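Local coordinates for beta-galactosidase (Bacillus circulans subsp. alkalophilus, PDB 3TTY), which hydrolyses terminal beta-D-galactosyl residues as a beta-galactosidase, a TIM-barrel glycoside hydrolase seen here with galactose bound, at residues A[460-465]-A[485-490]; A[261-266]-A[401-406]. All blocks are in the same frame, centred on the assembly; numbering follows the deposited sequence.

Contact 2 joins the catalytic TIM barrel to the trimerisation domain within one chain, while contact 1 ties two loops together inside the trimerisation domain; the centres of the two contacts are about 16 Å apart. Lys465, at the end of 460-465, links them: its NZ forms salt bridges to Glu406 OE1 at 2.7 Å and to Asp404 OD2 at 2.9 Å. Beside this charged junction, Met461 CE packs on Met402 CB at 4.0 Å. No residue of either contact lines the galactose pocket, though the Tyr262 side chain is about 10 Å from a bound galactose. Contact 1 faces a second subunit, whose Tyr357, between pocket residues Glu355 and His358 in sequence, meets Tyr462 and Phe487.

Contact 1 of 2, residues A[460-465]-A[485-490]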
loop_
_atom_site.group_PDB
_atom_site.type_symbol
_atom_site.label_atom_id
_atom_site.label_comp_id
_atom_site.label_asym_id
_atom_site.label_seq_id
_atom_site.Cartn_x
_atom_site.Cartn_y
_atom_site.Cartn_z
ATOM N N VAL A 460 0.773 -28.941 7.968
ATOM C CA VAL A 460 1.993 -28.208 7.642
ATOM C C VAL A 460 2.954 -28.113 8.822
ATOM O O VAL A 460 3.291 -27.015 9.269
ATOM C CB VAL A 460 1.668 -26.794 7.139
ATOM C CG1 VAL A 460 2.833 -26.230 6.364
ATOM C CG2 VAL A 460 0.428 -26.818 6.261
ATOM N N MET A 461 3.377 -29.271 9.332
ATOM C CA MET A 461 4.375 -29.332 10.388
ATOM C C MET A 461 5.731 -29.182 9.714
ATOM O O MET A 461 6.537 -30.121 9.649
ATOM C CB MET A 461 4.269 -30.649 11.169
ATOM C CG MET A 461 4.999 -30.654 12.523
ATOM S SD MET A 461 4.620 -29.217 13.560
ATOM C CE MET A 461 2.850 -29.440 13.803
ATOM N N TYR A 462 5.936 -27.982 9.183
ATOM C CA TYR A 462 7.150 -27.564 8.513
ATOM C C TYR A 462 8.370 -27.708 9.415
ATOM O O TYR A 462 9.362 -28.332 9.032
ATOM C CB TYR A 462 6.968 -26.115 8.063
ATOM C CG TYR A 462 8.203 -25.399 7.566
ATOM C CD1 TYR A 462 8.718 -25.640 6.289
ATOM C CD2 TYR A 462 8.825 -24.434 8.353
ATOM C CE1 TYR A 462 9.843 -24.954 5.833
ATOM C CE2 TYR A 462 9.932 -23.749 7.905
ATOM C CZ TYR A 462 10.442 -24.008 6.651
ATOM O OH TYR A 462 11.550 -23.302 6.223
ATOM N N MET A 463 8.289 -27.156 10.623
ATOM C CA MET A 463 9.360 -27.332 11.600
ATOM C C MET A 463 9.131 -28.544 12.511
ATOM O O MET A 463 8.094 -28.664 13.171
ATOM C CB MET A 463 9.556 -26.074 12.452
ATOM C CG MET A 463 10.497 -26.290 13.666
ATOM S SD MET A 463 10.601 -24.806 14.698
ATOM C CE MET A 463 11.170 -23.652 13.459
ATOM N N VAL A 464 10.119 -29.433 12.541
ATOM C CA VAL A 464 10.108 -30.577 13.437
ATOM C C VAL A 464 11.164 -30.400 14.528
ATOM O O VAL A 464 12.355 -30.337 14.238
ATOM C CB VAL A 464 10.343 -31.877 12.666
ATOM C CG1 VAL A 464 10.571 -33.033 13.627
ATOM C CG2 VAL A 464 9.147 -32.153 11.762
ATOM N N LYS A 465 10.708 -30.297 15.778
ATOM C CA LYS A 465 11.575 -30.021 16.919
ATOM C C LYS A 465 12.091 -31.327 17.522
ATOM O O LYS A 465 11.514 -32.384 17.281
ATOM C CB LYS A 465 10.816 -29.223 17.982
ATOM C CG LYS A 465 10.268 -27.877 17.514
ATOM C CD LYS A 465 9.496 -27.217 18.645
ATOM C CE LYS A 465 8.804 -25.934 18.205
ATOM N NZ LYS A 465 8.200 -25.240 19.383
ATOM N N THR A 485 0.978 -33.163 6.223
ATOM C CA THR A 485 0.698 -32.657 4.887
ATOM C C THR A 485 1.942 -32.304 4.104
ATOM O O THR A 485 3.055 -32.413 4.607
ATOM C CB THR A 485 -0.156 -31.363 4.943
ATOM O OG1 THR A 485 0.620 -30.308 5.524
ATOM C CG2 THR A 485 -1.435 -31.565 5.761
ATOM N N PHE A 486 1.730 -31.851 2.874
ATOM C CA PHE A 486 2.781 -31.244 2.084
ATOM C C PHE A 486 3.524 -30.217 2.939
ATOM O O PHE A 486 2.939 -29.581 3.821
ATOM C CB PHE A 486 2.175 -30.537 0.881
ATOM C CG PHE A 486 1.211 -29.442 1.257
ATOM C CD1 PHE A 486 -0.143 -29.711 1.416
ATOM C CD2 PHE A 486 1.662 -28.148 1.483
ATOM C CE1 PHE A 486 -1.024 -28.707 1.784
ATOM C CE2 PHE A 486 0.783 -27.142 1.843
ATOM C CZ PHE A 486 -0.562 -27.422 1.998
ATOM N N PHE A 487 4.815 -30.069 2.662
ATOM C CA PHE A 487 5.677 -29.076 3.312
ATOM C C PHE A 487 5.828 -29.280 4.821
ATOM O O PHE A 487 5.959 -28.317 5.580
ATOM C CB PHE A 487 5.231 -27.646 2.985
ATOM C CG PHE A 487 6.379 -26.683 2.833
ATOM C CD1 PHE A 487 7.470 -27.008 2.026
ATOM C CD2 PHE A 487 6.385 -25.463 3.503
ATOM C CE1 PHE A 487 8.544 -26.132 1.885
ATOM C CE2 PHE A 487 7.448 -24.586 3.363
ATOM C CZ PHE A 487 8.534 -24.926 2.546
ATOM N N SER A 488 5.832 -30.538 5.247
ATOM C CA SER A 488 6.040 -30.861 6.657
ATOM C C SER A 488 7.353 -31.613 6.814
ATOM O O SER A 488 7.815 -32.275 5.882
ATOM C CB SER A 488 4.890 -31.715 7.193
ATOM O OG SER A 488 3.660 -31.052 7.005
ATOM N N GLY A 489 7.952 -31.521 7.992
ATOM C CA GLY A 489 9.228 -32.174 8.234
ATOM C C GLY A 489 10.364 -31.643 7.379
ATOM O O GLY A 489 11.283 -32.375 7.031
ATOM N N ILE A 490 10.312 -30.362 7.043
ATOM C CA ILE A 490 11.321 -29.780 6.177
ATOM C C ILE A 490 12.540 -29.299 6.971
ATOM O O ILE A 490 13.672 -29.553 6.573
ATOM C CB ILE A 490 10.746 -28.632 5.342
ATOM C CG1 ILE A 490 9.433 -29.063 4.665
ATOM C CG2 ILE A 490 11.778 -28.137 4.331
ATOM C CD1 ILE A 490 9.587 -30.211 3.636
#
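Two side-chain hydroxyls in succession receive backbone N-H groups from Val460 and Met461, where the two loops have no strand pairing. Val460 N donates to Thr485 OG1 at 2.8 Å, and Met461 N makes a weak, bent bond to Ser488 OG. Thr485 OG1 sits between its own N and carbonyl carbon (chi1 67°), which turns it to Val460, and it donates its own hydrogen bond to Phe486 O. Ser488 OG likewise donates to Thr485 O, from above the carbonyl plane. Further on, the link becomes backbone to backbone: Gly489 N to Met461 O, short at 2.6 Å and nearly straight, then Ile490 N to Tyr462 O at 3.0 Å, in the carbonyl plane on a lone pair. Met461 centres an inverse gamma turn.

The Tyr462 and Phe487 side chains run side by side, their rings 29° from parallel but slid apart. CD1 of Tyr462 lies over one face of Phe487, 3.4 Å from Phe487 CE2, while Ile490 CB also touches Tyr462 CD1. Val464 CG2 rests against Gly489 CA at 3.5 Å.

Tyr462 OH hydrogen-bonds to Asp495 OD1 and to Tyr357 OH of the second subunit, whose ring also meets Phe487 edge-to-face. The two loops follow the adjacent parallel strands 455-458 and 481-485; helix 405-413 covers Val460 and Tyr462, and helix 423-435 packs on Val460, Thr485 and Phe486.

Contact 2 of 2, residues A[261-266]-A[401-406]; sequences DYFKWA and VMYDWE
Asp261 and Trp405 bring the two backbones closest, CA to CA 5.3 Å, each where a helix begins. Asp261 is the N-cap of helix 262-266. In the other segment the chain leaves strand 399-402, passes Tyr403, and enters helix 405-413 with Asp404 as N-cap, its OD1 taking a weak capping bond from Glu406 N.

Trp405 carries the packing. Its indole lies with one face against the start of helix 262-266: Asp261 CA sits over the five-membered ring, and Tyr262 CB over the six-membered ring, 3.5 Å from CH2. Both are CH-pi contacts. Tyr262 also turns its ring edge toward that face, an offset edge-to-face pair with planes at 74°. Phe263 comes to the indole's rim instead, CD2 3.4 Å from Trp405 CZ3, and its CE2 reaches Tyr403 O. Tyr403 CE2 lies over the opposite indole face, so the indole is sandwiched between Asp261 and Tyr262 on one face and Tyr403 of its own segment on the other; Trp405 NE1 is hydrogen-bonded to Tyr257 O.

The polar side is bridged by water. Asp261 has CG anti to the backbone N (chi1 -175°), which carries its carboxylate past the indole to two waters. One accepts from Trp405 N at 2.8 Å and donates to Asp261 OD1 and Asp404 OD2. A second lies between Asp261 OD2 and Glu406 OE2, like charges 4.4 Å apart; the repulsion is probably eased by Arg223, salt-bridged to Glu406 OE2.

Tyr262, Phe263 and Trp405 thus form an aromatic cluster at a domain interface, joining the short helix that follows barrel strand 249-253 to the turn between strand 399-402 and helix 405-413 in the trimerisation domain.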
loop_
_atom_site.group_PDB
_atom_site.type_symbol
_atom_site.label_atom_id
_atom_site.label_comp_id
_atom_site.label_asym_id
_atom_site.label_seq_id
_atom_site.Cartn_x
_atom_site.Cartn_y
_atom_site.Cartn_z
ATOM N N ASP A 261 4.770 -16.606 21.683
ATOM C CA ASP A 261 4.613 -18.053 21.825
ATOM C C ASP A 261 3.805 -18.363 23.083
ATOM O O ASP A 261 4.365 -18.568 24.151
ATOM C CB ASP A 261 5.986 -18.722 21.912
ATOM C CG ASP A 261 5.903 -20.231 21.947
ATOM O OD1 ASP A 261 4.781 -20.785 22.064
ATOM O OD2 ASP A 261 6.975 -20.866 21.857
ATOM N N TYR A 262 2.484 -18.399 22.955
ATOM C CA TYR A 262 1.623 -18.502 24.130
ATOM C C TYR A 262 1.783 -19.809 24.907
ATOM O O TYR A 262 1.572 -19.833 26.121
ATOM C CB TYR A 262 0.157 -18.266 23.756
ATOM C CG TYR A 262 -0.205 -16.800 23.621
ATOM C CD1 TYR A 262 0.447 -15.834 24.373
ATOM C CD2 TYR A 262 -1.200 -16.382 22.742
ATOM C CE1 TYR A 262 0.112 -14.484 24.261
ATOM C CE2 TYR A 262 -1.538 -15.045 22.634
ATOM C CZ TYR A 262 -0.881 -14.102 23.394
ATOM O OH TYR A 262 -1.216 -12.771 23.288
ATOM N N PHE A 263 2.163 -20.882 24.220
ATOM C CA PHE A 263 2.414 -22.153 24.896
ATOM C C PHE A 263 3.462 -21.988 25.970
ATOM O O PHE A 263 3.307 -22.484 27.080
ATOM C CB PHE A 263 2.792 -23.264 23.906
ATOM C CG PHE A 263 1.604 -23.875 23.229
ATOM C CD1 PHE A 263 0.665 -24.574 23.964
ATOM C CD2 PHE A 263 1.393 -23.710 21.877
ATOM C CE1 PHE A 263 -0.438 -25.119 23.356
ATOM C CE2 PHE A 263 0.280 -24.250 21.266
ATOM C CZ PHE A 263 -0.631 -24.952 22.001
ATOM N N LYS A 264 4.514 -21.255 25.636
ATOM C CA LYS A 264 5.568 -20.948 26.578
ATOM C C LYS A 264 5.079 -19.941 27.630
ATOM O O LYS A 264 5.438 -20.027 28.807
ATOM C CB LYS A 264 6.785 -20.432 25.806
ATOM C CG LYS A 264 7.913 -19.926 26.664
ATOM C CD LYS A 264 9.188 -19.818 25.837
ATOM C CE LYS A 264 10.335 -19.194 26.635
ATOM N NZ LYS A 264 11.620 -19.278 25.867
ATOM N N TRP A 265 4.236 -18.998 27.221
ATOM C CA TRP A 265 3.656 -18.062 28.187
ATOM C C TRP A 265 2.800 -18.771 29.246
ATOM O O TRP A 265 2.908 -18.472 30.435
ATOM C CB TRP A 265 2.841 -16.973 27.479
ATOM C CG TRP A 265 3.675 -15.823 26.967
ATOM C CD1 TRP A 265 4.578 -15.858 25.940
ATOM C CD2 TRP A 265 3.669 -14.467 27.455
ATOM N NE1 TRP A 265 5.155 -14.614 25.777
ATOM C CE2 TRP A 265 4.612 -13.744 26.692
ATOM C CE3 TRP A 265 2.966 -13.802 28.471
ATOM C CZ2 TRP A 265 4.864 -12.388 26.900
ATOM C CZ3 TRP A 265 3.228 -12.445 28.688
ATOM C CH2 TRP A 265 4.170 -11.755 27.904
ATOM N N ALA A 266 1.963 -19.714 28.812
ATOM C CA ALA A 266 0.939 -20.292 29.679
ATOM C C ALA A 266 1.541 -21.087 30.836
ATOM O O ALA A 266 0.933 -21.203 31.904
ATOM C CB ALA A 266 -0.043 -21.159 28.871
ATOM N N VAL A 401 -5.563 -31.569 17.207
ATOM C CA VAL A 401 -4.916 -30.845 16.123
ATOM C C VAL A 401 -3.862 -29.870 16.656
ATOM O O VAL A 401 -4.121 -29.041 17.543
ATOM C CB VAL A 401 -5.923 -30.147 15.185
ATOM C CG1 VAL A 401 -7.140 -29.716 15.949
ATOM C CG2 VAL A 401 -5.262 -28.983 14.461
ATOM N N MET A 402 -2.665 -30.013 16.104
ATOM C CA MET A 402 -1.476 -29.354 16.599
ATOM C C MET A 402 -1.307 -27.998 15.951
ATOM O O MET A 402 -1.613 -27.814 14.773
ATOM C CB MET A 402 -0.239 -30.201 16.285
ATOM C CG MET A 402 -0.067 -31.426 17.150
ATOM S SD MET A 402 1.315 -32.429 16.583
ATOM C CE MET A 402 1.507 -33.541 17.969
ATOM N N TYR A 403 -0.802 -27.063 16.742
ATOM C CA TYR A 403 -0.506 -25.718 16.300
ATOM C C TYR A 403 0.754 -25.317 17.065
ATOM O O TYR A 403 0.915 -25.671 18.229
ATOM C CB TYR A 403 -1.676 -24.769 16.642
ATOM C CG TYR A 403 -1.297 -23.313 16.520
ATOM C CD1 TYR A 403 -1.152 -22.714 15.270
ATOM C CD2 TYR A 403 -1.049 -22.544 17.647
ATOM C CE1 TYR A 403 -0.781 -21.393 15.149
ATOM C CE2 TYR A 403 -0.679 -21.210 17.534
ATOM C CZ TYR A 403 -0.546 -20.646 16.280
ATOM O OH TYR A 403 -0.175 -19.333 16.156
ATOM N N ASP A 404 1.648 -24.582 16.424
ATOM C CA ASP A 404 2.889 -24.187 17.081
ATOM C C ASP A 404 3.342 -22.826 16.603
ATOM O O ASP A 404 3.391 -22.590 15.397
ATOM C CB ASP A 404 3.994 -25.204 16.789
ATOM C CG ASP A 404 5.280 -24.892 17.538
ATOM O OD1 ASP A 404 6.212 -24.354 16.921
ATOM O OD2 ASP A 404 5.348 -25.161 18.750
ATOM N N TRP A 405 3.717 -21.945 17.529
ATOM C CA TRP A 405 4.092 -20.577 17.150
ATOM C C TRP A 405 5.430 -20.487 16.422
ATOM O O TRP A 405 5.606 -19.617 15.551
ATOM C CB TRP A 405 4.091 -19.617 18.360
ATOM C CG TRP A 405 2.792 -18.912 18.582
ATOM C CD1 TRP A 405 2.427 -17.688 18.100
ATOM C CD2 TRP A 405 1.678 -19.388 19.355
ATOM N NE1 TRP A 405 1.150 -17.368 18.528
ATOM C CE2 TRP A 405 0.673 -18.393 19.303
ATOM C CE3 TRP A 405 1.440 -20.550 20.103
ATOM C CZ2 TRP A 405 -0.558 -18.532 19.954
ATOM C CZ3 TRP A 405 0.214 -20.684 20.753
ATOM C CH2 TRP A 405 -0.769 -19.684 20.672
ATOM N N GLU A 406 6.373 -21.361 16.777
ATOM C CA GLU A 406 7.721 -21.307 16.196
ATOM C C GLU A 406 7.656 -21.830 14.776
ATOM O O GLU A 406 8.265 -21.275 13.859
ATOM C CB GLU A 406 8.734 -22.095 17.031
ATOM C CG GLU A 406 9.016 -21.466 18.400
ATOM C CD GLU A 406 10.106 -22.178 19.197
ATOM O OE1 GLU A 406 10.204 -23.418 19.113
ATOM O OE2 GLU A 406 10.868 -21.491 19.919
HETATM O O HOH W 1 4.204 -22.868 20.122
HETATM O O HOH W 2 9.573 -19.735 21.478
#